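Local coordinates for uncharacterized protein (Bombyx mori, PDB 5AZ0) that probably reduces aldehydes and ketones as an aldo-keto reductase of the silkworm, built on a TIM-barrel fold, at residues G23-V28 with H73-E78; N132-H137 with G167-I172; G146-I151 with P320-P325. All coordinates share one frame; numbering follows the deposited sequence.

Contact 1: G23-V28 with H73-E78; sequences GTWLGV and HFYRVE. With ACT (acetate ion), chain F.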
loop_
_atom_site.group_PDB
_atom_site.type_symbol
_atom_site.label_atom_id
_atom_site.label_comp_id
_atom_site.label_asym_id
_atom_site.label_seq_id
_atom_site.Cartn_x
_atom_site.Cartn_y
_atom_site.Cartn_z
ATOM N N GLY A 23 7.228 2.062 2.341
ATOM C CA GLY A 23 7.086 1.074 1.303
ATOM C C GLY A 23 8.330 0.198 1.076
ATOM O O GLY A 23 9.457 0.656 1.231
ATOM N N THR A 24 8.113 -1.064 0.735
ATOM C CA THR A 24 9.192 -2.033 0.622
ATOM C C THR A 24 9.213 -2.789 -0.700
ATOM O O THR A 24 9.982 -3.755 -0.845
ATOM C CB THR A 24 9.167 -3.030 1.780
ATOM O OG1 THR A 24 8.024 -3.884 1.723
ATOM C CG2 THR A 24 9.240 -2.333 3.117
ATOM N N TRP A 25 8.382 -2.374 -1.660
ATOM C CA TRP A 25 8.400 -3.006 -2.976
ATOM C C TRP A 25 9.370 -2.322 -3.943
ATOM O O TRP A 25 9.219 -1.129 -4.274
ATOM C CB TRP A 25 7.035 -2.887 -3.583
ATOM C CG TRP A 25 6.911 -3.315 -4.986
ATOM C CD1 TRP A 25 6.200 -2.640 -5.980
ATOM C CD2 TRP A 25 7.368 -4.531 -5.574
ATOM N NE1 TRP A 25 6.207 -3.374 -7.131
ATOM C CE2 TRP A 25 6.923 -4.530 -6.932
ATOM C CE3 TRP A 25 8.114 -5.616 -5.108
ATOM C CZ2 TRP A 25 7.202 -5.585 -7.831
ATOM C CZ3 TRP A 25 8.434 -6.639 -6.005
ATOM C CH2 TRP A 25 7.948 -6.631 -7.360
ATOM N N LEU A 26 10.318 -3.080 -4.428
ATOM C CA LEU A 26 11.411 -2.526 -5.239
ATOM C C LEU A 26 11.111 -2.455 -6.735
ATOM O O LEU A 26 11.771 -1.715 -7.448
ATOM C CB LEU A 26 12.726 -3.281 -4.962
ATOM C CG LEU A 26 13.301 -2.931 -3.589
ATOM C CD1 LEU A 26 14.583 -3.696 -3.360
ATOM C CD2 LEU A 26 13.551 -1.454 -3.361
ATOM N N GLY A 27 10.106 -3.166 -7.200
ATOM C CA GLY A 27 9.695 -3.094 -8.589
ATOM C C GLY A 27 10.240 -4.240 -9.434
ATOM O O GLY A 27 11.166 -4.989 -9.027
ATOM N N VAL A 28 9.613 -4.379 -10.605
ATOM C CA VAL A 28 9.939 -5.395 -11.599
ATOM C C VAL A 28 10.398 -4.552 -12.814
ATOM O O VAL A 28 9.573 -4.090 -13.587
ATOM C CB VAL A 28 8.740 -6.398 -11.840
ATOM C CG1 VAL A 28 7.375 -5.702 -11.933
ATOM C CG2 VAL A 28 8.959 -7.290 -13.057
ATOM N N HIS A 73 4.359 -10.839 0.827
ATOM C CA HIS A 73 5.014 -12.001 0.314
ATOM C C HIS A 73 5.671 -11.740 -1.036
ATOM O O HIS A 73 6.902 -11.963 -1.223
ATOM C CB HIS A 73 4.038 -13.149 0.236
ATOM C CG HIS A 73 4.632 -14.399 -0.322
ATOM N ND1 HIS A 73 3.870 -15.422 -0.845
ATOM C CD2 HIS A 73 5.935 -14.783 -0.459
ATOM C CE1 HIS A 73 4.672 -16.394 -1.262
ATOM N NE2 HIS A 73 5.935 -16.018 -1.046
ATOM N N PHE A 74 4.892 -11.155 -1.946
ATOM C CA PHE A 74 5.409 -10.832 -3.277
ATOM C C PHE A 74 6.641 -9.944 -3.347
ATOM O O PHE A 74 7.275 -9.916 -4.361
ATOM C CB PHE A 74 4.287 -10.203 -4.122
ATOM C CG PHE A 74 4.631 -10.032 -5.574
ATOM C CD1 PHE A 74 4.725 -11.142 -6.397
ATOM C CD2 PHE A 74 4.815 -8.749 -6.134
ATOM C CE1 PHE A 74 5.044 -10.998 -7.771
ATOM C CE2 PHE A 74 5.122 -8.593 -7.504
ATOM C CZ PHE A 74 5.246 -9.723 -8.317
ATOM N N TYR A 75 6.926 -9.133 -2.340
ATOM C CA TYR A 75 8.037 -8.204 -2.422
ATOM C C TYR A 75 9.421 -8.797 -2.128
ATOM O O TYR A 75 10.418 -8.092 -2.238
ATOM C CB TYR A 75 7.789 -7.017 -1.535
ATOM C CG TYR A 75 6.482 -6.237 -1.784
ATOM C CD1 TYR A 75 5.731 -6.362 -2.960
ATOM C CD2 TYR A 75 6.041 -5.361 -0.821
ATOM C CE1 TYR A 75 4.559 -5.632 -3.144
ATOM C CE2 TYR A 75 4.883 -4.623 -0.991
ATOM C CZ TYR A 75 4.138 -4.739 -2.141
ATOM O OH TYR A 75 2.978 -3.981 -2.208
ATOM N N ARG A 76 9.457 -10.066 -1.737
ATOM C CA ARG A 76 10.654 -10.899 -1.671
ATOM C C ARG A 76 11.493 -10.634 -0.438
ATOM O O ARG A 76 12.234 -11.478 -0.075
ATOM C CB ARG A 76 11.582 -10.818 -2.935
ATOM C CG ARG A 76 11.092 -11.591 -4.168
ATOM C CD ARG A 76 10.518 -10.681 -5.203
ATOM N NE ARG A 76 10.378 -11.331 -6.495
ATOM C CZ ARG A 76 9.273 -11.346 -7.255
ATOM N NH1 ARG A 76 8.100 -10.739 -6.889
ATOM N NH2 ARG A 76 9.331 -11.970 -8.433
ATOM N N VAL A 77 11.320 -9.508 0.215
ATOM C CA VAL A 77 12.228 -9.035 1.213
ATOM C C VAL A 77 11.715 -9.205 2.658
ATOM O O VAL A 77 12.272 -8.596 3.560
ATOM C CB VAL A 77 12.594 -7.541 0.939
ATOM C CG1 VAL A 77 13.385 -7.463 -0.358
ATOM C CG2 VAL A 77 11.350 -6.607 0.876
ATOM N N GLU A 78 10.674 -10.006 2.911
ATOM C CA GLU A 78 10.178 -10.123 4.312
ATOM C C GLU A 78 11.274 -10.576 5.293
ATOM O O GLU A 78 11.380 -10.019 6.399
ATOM C CB GLU A 78 8.982 -11.075 4.396
ATOM C CG GLU A 78 7.700 -10.528 3.712
ATOM C CD GLU A 78 6.637 -11.588 3.522
ATOM O OE1 GLU A 78 7.001 -12.641 2.995
ATOM O OE2 GLU A 78 5.439 -11.391 3.905
HETATM C C ACT F . 4.980 -0.706 -1.051
HETATM O O ACT F . 5.939 -0.323 -1.750
HETATM O OXT ACT F . 5.106 -1.253 0.062
HETATM C CH3 ACT F . 3.599 -0.481 -1.573
HETATM O O HOH W 1 10.869 -5.434 -2.845
#
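Trp25 and Tyr75 form an offset stack within an aromatic cluster, where two beta-alpha loops meet at the C-terminal mouth of the TIM barrel. The five-membered ring of Trp25 and the Tyr75 ring have centroids 4.7 Å apart and planes inclined by 25°. Trp25 CB sits over the centre of the phenol face, 3.5 Å from its centroid, in a CH-pi contact. Chi1 of Trp25 (172°) turns CG away from the backbone N. Phe74 CD2 and Tyr75 CE1 lie over the same indole face, both toward its rim, and Trp25 CH2 comes within 3.4 Å of Phe74 CE2. Thr24 OG1 meets the edge of the Tyr75 ring and is hydrogen-bonded to Asp70 O. Tyr75 OH is hydrogen-bonded to Lys104 NZ, a pairing consistent with the catalytic tetrad of the family. An alanine in place of Tyr75 would probably leave Lys104 without this mate and open a gap beneath Trp25. Beyond, Arg76 NH1 donates to Phe74 O at 2.8 Å, while an acetate ion takes the N-H groups of Thr24 and Trp25. One water joins the loops, accepting from Leu26 N at 2.9 Å and donating to Thr24 O and Tyr75 O, both of these at 2.8 Å.

Contact 2: N132-H137 with G167-I172; sequences NLVLMH and GLTKAI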
loop_
_atom_site.group_PDB
_atom_site.type_symbol
_atom_site.label_atom_id
_atom_site.label_comp_id
_atom_site.label_asym_id
_atom_site.label_seq_id
_atom_site.Cartn_x
_atom_site.Cartn_y
_atom_site.Cartn_z
ATOM N N ASN A 132 0.121 -6.594 12.150
ATOM C CA ASN A 132 -0.945 -5.644 12.480
ATOM C C ASN A 132 -2.042 -5.649 11.418
ATOM O O ASN A 132 -3.195 -5.373 11.753
ATOM C CB ASN A 132 -0.432 -4.236 12.629
ATOM C CG ASN A 132 0.601 -4.154 13.753
ATOM O OD1 ASN A 132 1.775 -4.540 13.544
ATOM N ND2 ASN A 132 0.153 -3.711 14.952
ATOM N N LEU A 133 -1.668 -5.951 10.177
ATOM C CA LEU A 133 -2.632 -5.947 9.104
ATOM C C LEU A 133 -2.212 -6.976 8.034
ATOM O O LEU A 133 -1.040 -7.029 7.669
ATOM C CB LEU A 133 -2.734 -4.519 8.525
ATOM C CG LEU A 133 -3.605 -4.382 7.268
ATOM C CD1 LEU A 133 -5.084 -4.676 7.595
ATOM C CD2 LEU A 133 -3.452 -2.943 6.775
ATOM N N VAL A 134 -3.158 -7.773 7.528
ATOM C CA VAL A 134 -2.878 -8.574 6.341
ATOM C C VAL A 134 -3.935 -8.282 5.270
ATOM O O VAL A 134 -5.127 -8.235 5.585
ATOM C CB VAL A 134 -2.760 -10.053 6.716
ATOM C CG1 VAL A 134 -4.063 -10.649 7.210
ATOM C CG2 VAL A 134 -2.248 -10.880 5.535
ATOM N N LEU A 135 -3.488 -8.126 4.043
ATOM C CA LEU A 135 -4.331 -7.858 2.879
ATOM C C LEU A 135 -4.387 -8.977 1.846
ATOM O O LEU A 135 -3.411 -9.698 1.606
ATOM C CB LEU A 135 -3.838 -6.615 2.149
ATOM C CG LEU A 135 -3.526 -5.398 2.995
ATOM C CD1 LEU A 135 -2.926 -4.253 2.162
ATOM C CD2 LEU A 135 -4.769 -4.920 3.731
ATOM N N MET A 136 -5.543 -9.063 1.215
ATOM C CA MET A 136 -5.706 -9.703 -0.060
ATOM C C MET A 136 -5.108 -8.848 -1.122
ATOM O O MET A 136 -5.575 -7.729 -1.427
ATOM C CB MET A 136 -7.169 -10.056 -0.289
ATOM C CG MET A 136 -7.354 -11.091 -1.436
ATOM S SD MET A 136 -9.077 -11.359 -1.910
ATOM C CE MET A 136 -9.977 -11.454 -0.349
ATOM N N HIS A 137 -3.915 -9.259 -1.605
ATOM C CA HIS A 137 -3.116 -8.395 -2.472
ATOM C C HIS A 137 -3.890 -7.970 -3.751
ATOM O O HIS A 137 -3.852 -6.824 -4.110
ATOM C CB HIS A 137 -1.815 -9.059 -2.823
ATOM C CG HIS A 137 -0.706 -8.120 -3.090
ATOM N ND1 HIS A 137 0.589 -8.402 -2.716
ATOM C CD2 HIS A 137 -0.679 -6.897 -3.658
ATOM C CE1 HIS A 137 1.369 -7.391 -3.058
ATOM N NE2 HIS A 137 0.624 -6.451 -3.615
ATOM N N GLY A 167 -5.496 -15.007 15.647
ATOM C CA GLY A 167 -4.530 -14.072 16.313
ATOM C C GLY A 167 -3.278 -13.946 15.472
ATOM O O GLY A 167 -2.318 -13.447 15.947
ATOM N N LEU A 168 -3.317 -14.369 14.193
ATOM C CA LEU A 168 -2.203 -14.250 13.274
ATOM C C LEU A 168 -2.021 -12.835 12.752
ATOM O O LEU A 168 -0.922 -12.435 12.244
ATOM C CB LEU A 168 -2.339 -15.280 12.171
ATOM C CG LEU A 168 -2.277 -16.714 12.704
ATOM C CD1 LEU A 168 -2.489 -17.622 11.521
ATOM C CD2 LEU A 168 -0.967 -17.097 13.398
ATOM N N THR A 169 -3.075 -12.047 12.932
ATOM C CA THR A 169 -3.091 -10.683 12.512
ATOM C C THR A 169 -4.038 -9.963 13.418
ATOM O O THR A 169 -4.970 -10.582 13.976
ATOM C CB THR A 169 -3.529 -10.531 11.071
ATOM O OG1 THR A 169 -3.453 -9.170 10.667
ATOM C CG2 THR A 169 -4.921 -11.056 10.835
ATOM N N LYS A 170 -3.812 -8.676 13.581
ATOM C CA LYS A 170 -4.747 -7.827 14.386
ATOM C C LYS A 170 -5.790 -7.163 13.462
ATOM O O LYS A 170 -6.706 -6.582 13.940
ATOM C CB LYS A 170 -4.023 -6.713 15.090
ATOM C CG LYS A 170 -2.956 -7.141 16.082
ATOM C CD LYS A 170 -3.590 -7.830 17.281
ATOM C CE LYS A 170 -2.929 -7.391 18.619
ATOM N NZ LYS A 170 -3.793 -7.653 19.820
ATOM N N ALA A 171 -5.628 -7.268 12.147
ATOM C CA ALA A 171 -6.587 -6.678 11.226
ATOM C C ALA A 171 -6.512 -7.319 9.853
ATOM O O ALA A 171 -5.419 -7.756 9.423
ATOM C CB ALA A 171 -6.403 -5.147 11.102
ATOM N N ILE A 172 -7.663 -7.307 9.156
ATOM C CA ILE A 172 -7.748 -7.811 7.780
ATOM C C ILE A 172 -8.262 -6.721 6.869
ATOM O O ILE A 172 -9.137 -5.907 7.272
ATOM C CB ILE A 172 -8.582 -9.128 7.705
ATOM C CG1 ILE A 172 -10.008 -8.924 8.285
ATOM C CG2 ILE A 172 -7.901 -10.251 8.469
ATOM C CD1 ILE A 172 -10.895 -10.102 8.214
#
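Thr169 meets Val134 at about a right angle, its CG2 packing 3.7 Å from Val134 CG1. Its OG1 lies anti to the backbone N (chi1 -176°) and donates to Ala171 O at 2.7 Å, a bond within its own loop, closing back onto the backbone two residues on. Lys170 contributes mainly through its root: CB rests 3.7 Å from Asn132 O, and the bent chain then leads away from the contact. Ala171 carries the polar link. Its carbonyl oxygen also accepts from Val134 N at 3.0 Å, and the two donors, Thr169 OG1 and Val134 N, reach it from opposite faces of the carbonyl plane. Leu133 CA adds a CA-H...O contact to the same oxygen, while Leu133 CD1 lies 3.8 Å from Ala171 CB. Ile172 then enters the sheet, bridged in parallel with Val134; their side chains lie on one face, with CG2 of Ile172 4.1 Å from CG1 of Val134. Trp157 and Phe160 of helix 153-165 pack against that face. The path from strand 133-136 through this helix to the neighbouring parallel strand 172-175 is a beta-alpha-beta crossover, the repeated building step of the TIM barrel.

Contact 3: G146-I151 with P320-P325; sequences GVDEKI and PYENYP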
loop_
_atom_site.group_PDB
_atom_site.type_symbol
_atom_site.label_atom_id
_atom_site.label_comp_id
_atom_site.label_asym_id
_atom_site.label_seq_id
_atom_site.Cartn_x
_atom_site.Cartn_y
_atom_site.Cartn_z
ATOM N N GLY A 146 -0.612 -19.548 -14.162
ATOM C CA GLY A 146 -1.384 -18.578 -14.920
ATOM C C GLY A 146 -2.789 -19.059 -15.132
ATOM O O GLY A 146 -3.492 -18.436 -15.857
ATOM N N VAL A 147 -3.215 -20.147 -14.494
ATOM C CA VAL A 147 -4.581 -20.613 -14.623
ATOM C C VAL A 147 -5.534 -19.782 -13.717
ATOM O O VAL A 147 -5.286 -19.562 -12.544
ATOM C CB VAL A 147 -4.705 -22.099 -14.259
ATOM C CG1 VAL A 147 -6.146 -22.564 -14.284
ATOM C CG2 VAL A 147 -3.863 -22.982 -15.197
ATOM N N ASP A 148 -6.651 -19.356 -14.276
ATOM C CA ASP A 148 -7.656 -18.687 -13.529
ATOM C C ASP A 148 -8.376 -19.694 -12.724
ATOM O O ASP A 148 -9.031 -20.556 -13.305
ATOM C CB ASP A 148 -8.628 -17.962 -14.459
ATOM C CG ASP A 148 -9.561 -16.985 -13.695
ATOM O OD1 ASP A 148 -9.529 -17.014 -12.457
ATOM O OD2 ASP A 148 -10.297 -16.176 -14.324
ATOM N N GLU A 149 -8.310 -19.592 -11.375
ATOM C CA GLU A 149 -8.932 -20.594 -10.515
ATOM C C GLU A 149 -10.313 -20.259 -10.245
ATOM O O GLU A 149 -11.012 -21.070 -9.696
ATOM C CB GLU A 149 -8.111 -20.806 -9.208
ATOM C CG GLU A 149 -6.722 -21.299 -9.592
ATOM C CD GLU A 149 -5.787 -21.693 -8.486
ATOM O OE1 GLU A 149 -5.426 -20.866 -7.639
ATOM O OE2 GLU A 149 -5.323 -22.828 -8.547
ATOM N N LYS A 150 -10.731 -19.041 -10.622
ATOM C CA LYS A 150 -12.119 -18.614 -10.488
ATOM C C LYS A 150 -12.612 -18.816 -9.112
ATOM O O LYS A 150 -13.717 -19.282 -8.902
ATOM C CB LYS A 150 -12.999 -19.342 -11.530
ATOM C CG LYS A 150 -12.527 -19.033 -12.982
ATOM C CD LYS A 150 -13.377 -19.765 -14.055
ATOM C CE LYS A 150 -12.908 -19.375 -15.458
ATOM N NZ LYS A 150 -13.923 -19.761 -16.480
ATOM N N ILE A 151 -11.797 -18.461 -8.111
ATOM C CA ILE A 151 -12.313 -18.521 -6.715
ATOM C C ILE A 151 -12.893 -17.161 -6.392
ATOM O O ILE A 151 -12.270 -16.144 -6.662
ATOM C CB ILE A 151 -11.140 -18.846 -5.746
ATOM C CG1 ILE A 151 -10.571 -20.217 -6.164
ATOM C CG2 ILE A 151 -11.612 -18.857 -4.299
ATOM C CD1 ILE A 151 -9.307 -20.579 -5.425
ATOM N N PRO A 320 -7.677 -10.513 -18.582
ATOM C CA PRO A 320 -8.581 -11.668 -18.867
ATOM C C PRO A 320 -9.033 -12.477 -17.656
ATOM O O PRO A 320 -9.842 -13.405 -17.822
ATOM C CB PRO A 320 -7.747 -12.592 -19.769
ATOM C CG PRO A 320 -6.474 -11.894 -20.017
ATOM C CD PRO A 320 -6.316 -10.714 -19.090
ATOM N N TYR A 321 -8.552 -12.162 -16.435
ATOM C CA TYR A 321 -8.907 -13.013 -15.251
ATOM C C TYR A 321 -10.161 -12.549 -14.619
ATOM O O TYR A 321 -10.427 -11.369 -14.560
ATOM C CB TYR A 321 -7.704 -13.057 -14.257
ATOM C CG TYR A 321 -6.575 -13.830 -14.877
ATOM C CD1 TYR A 321 -5.692 -13.228 -15.690
ATOM C CD2 TYR A 321 -6.455 -15.213 -14.647
ATOM C CE1 TYR A 321 -4.713 -13.966 -16.336
ATOM C CE2 TYR A 321 -5.482 -15.975 -15.256
ATOM C CZ TYR A 321 -4.628 -15.356 -16.105
ATOM O OH TYR A 321 -3.646 -16.091 -16.709
ATOM N N GLU A 322 -10.947 -13.456 -14.093
ATOM C CA GLU A 322 -12.080 -13.032 -13.335
ATOM C C GLU A 322 -11.637 -12.131 -12.130
ATOM O O GLU A 322 -10.537 -12.292 -11.555
ATOM C CB GLU A 322 -12.893 -14.240 -12.913
ATOM C CG GLU A 322 -13.593 -14.894 -14.131
ATOM C CD GLU A 322 -14.610 -15.990 -13.837
ATOM O OE1 GLU A 322 -14.904 -16.327 -12.650
ATOM O OE2 GLU A 322 -15.103 -16.539 -14.843
ATOM N N ASN A 323 -12.444 -11.119 -11.833
ATOM C CA ASN A 323 -12.179 -10.158 -10.746
ATOM C C ASN A 323 -11.033 -9.200 -10.972
ATOM O O ASN A 323 -10.722 -8.358 -10.106
ATOM C CB ASN A 323 -12.069 -10.886 -9.394
ATOM C CG ASN A 323 -13.376 -11.457 -8.941
ATOM O OD1 ASN A 323 -13.519 -12.649 -8.624
ATOM N ND2 ASN A 323 -14.316 -10.602 -8.789
ATOM N N TYR A 324 -10.455 -9.195 -12.167
ATOM C CA TYR A 324 -9.620 -8.090 -12.520
ATOM C C TYR A 324 -10.376 -6.789 -12.251
ATOM O O TYR A 324 -11.543 -6.652 -12.661
ATOM C CB TYR A 324 -9.292 -8.110 -13.965
ATOM C CG TYR A 324 -8.425 -6.958 -14.417
ATOM C CD1 TYR A 324 -7.059 -6.952 -14.186
ATOM C CD2 TYR A 324 -8.949 -5.917 -15.167
ATOM C CE1 TYR A 324 -6.234 -5.928 -14.621
ATOM C CE2 TYR A 324 -8.150 -4.898 -15.634
ATOM C CZ TYR A 324 -6.786 -4.886 -15.369
ATOM O OH TYR A 324 -5.957 -3.862 -15.868
ATOM N N PRO A 325 -9.740 -5.843 -11.532
ATOM C CA PRO A 325 -10.554 -4.766 -10.946
ATOM C C PRO A 325 -10.748 -3.550 -11.824
ATOM O O PRO A 325 -11.707 -2.844 -11.625
ATOM C CB PRO A 325 -9.774 -4.377 -9.659
ATOM C CG PRO A 325 -8.349 -4.722 -10.004
ATOM C CD PRO A 325 -8.409 -5.964 -10.877
HETATM O O HOH W 2 -9.700 -14.829 -10.793
HETATM O O HOH W 3 -10.792 -16.479 -16.896
HETATM O O HOH W 4 -13.686 -16.538 -17.511
HETATM O O HOH W 5 -11.671 -14.900 -9.100
#
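The hydroxyl of Tyr321 reaches the carbonyl of Gly146 over an unusually short gap, OH to O 2.5 Å, a hydrogen bond whose exact length is doubtful. Gly146 O lies at the edge of the phenol ring, in its plane. Tyr321 CD2 packs 3.5 Å from Asp148 CB; the two side chains run alongside in opposite senses, the carboxylate turned 55° from the ring plane. The Asp148 CG stands anti to the backbone N (chi1 -168°), and its two oxygens divide their work. OD2 receives Glu322 N on its syn side at 2.8 Å, in an almost straight bond of 174°. OD1 accepts Lys150 N from above the carboxylate plane at 3.0 Å, closing an Asx turn in its own loop. The same aspartate therefore shapes one loop and holds the other. The extended Lys150 chain passes the Glu322 carboxylate, CG to OE1 3.6 Å, and the salt bridge at its tip is long, NZ to OE2 3.8 Å. A water links these groups, weakly on the lysine side. Asp148 OD2 and Glu322 OE2 are 4.8 Å apart, and the nearby lysine charge may partly offset their repulsion. Asn323, with positive phi, takes the third position of a type II turn from Tyr321 to Tyr324. Pairing a beta-alpha loop with the C-terminal segment that folds over the barrel mouth is in keeping with aldo-keto reductases.

How the contacts relate
Burial and chemistry change together across the three sites. Contacts 1 and 2 are both buried, the first between loops at the barrel mouth, the second between neighbouring barrel strands; one is built from aromatic faces and the other from backbone pairing with aliphatic packing. They touch where Tyr75 CE1 lies 3.6 Å from His137 CE1, which brings the residue just past strand 133-136 up to the aromatic cluster. Contact 3 is a surface contact held by hydrogen bonds, charges and waters, with no direct touch to the others; its nearest atoms are about 7 Å from contact 2 and about 12 Å from contact 1. Yet the loop 146-151 lies on the connection that contact 2 closes, between strand 133-136 and helix 153-165.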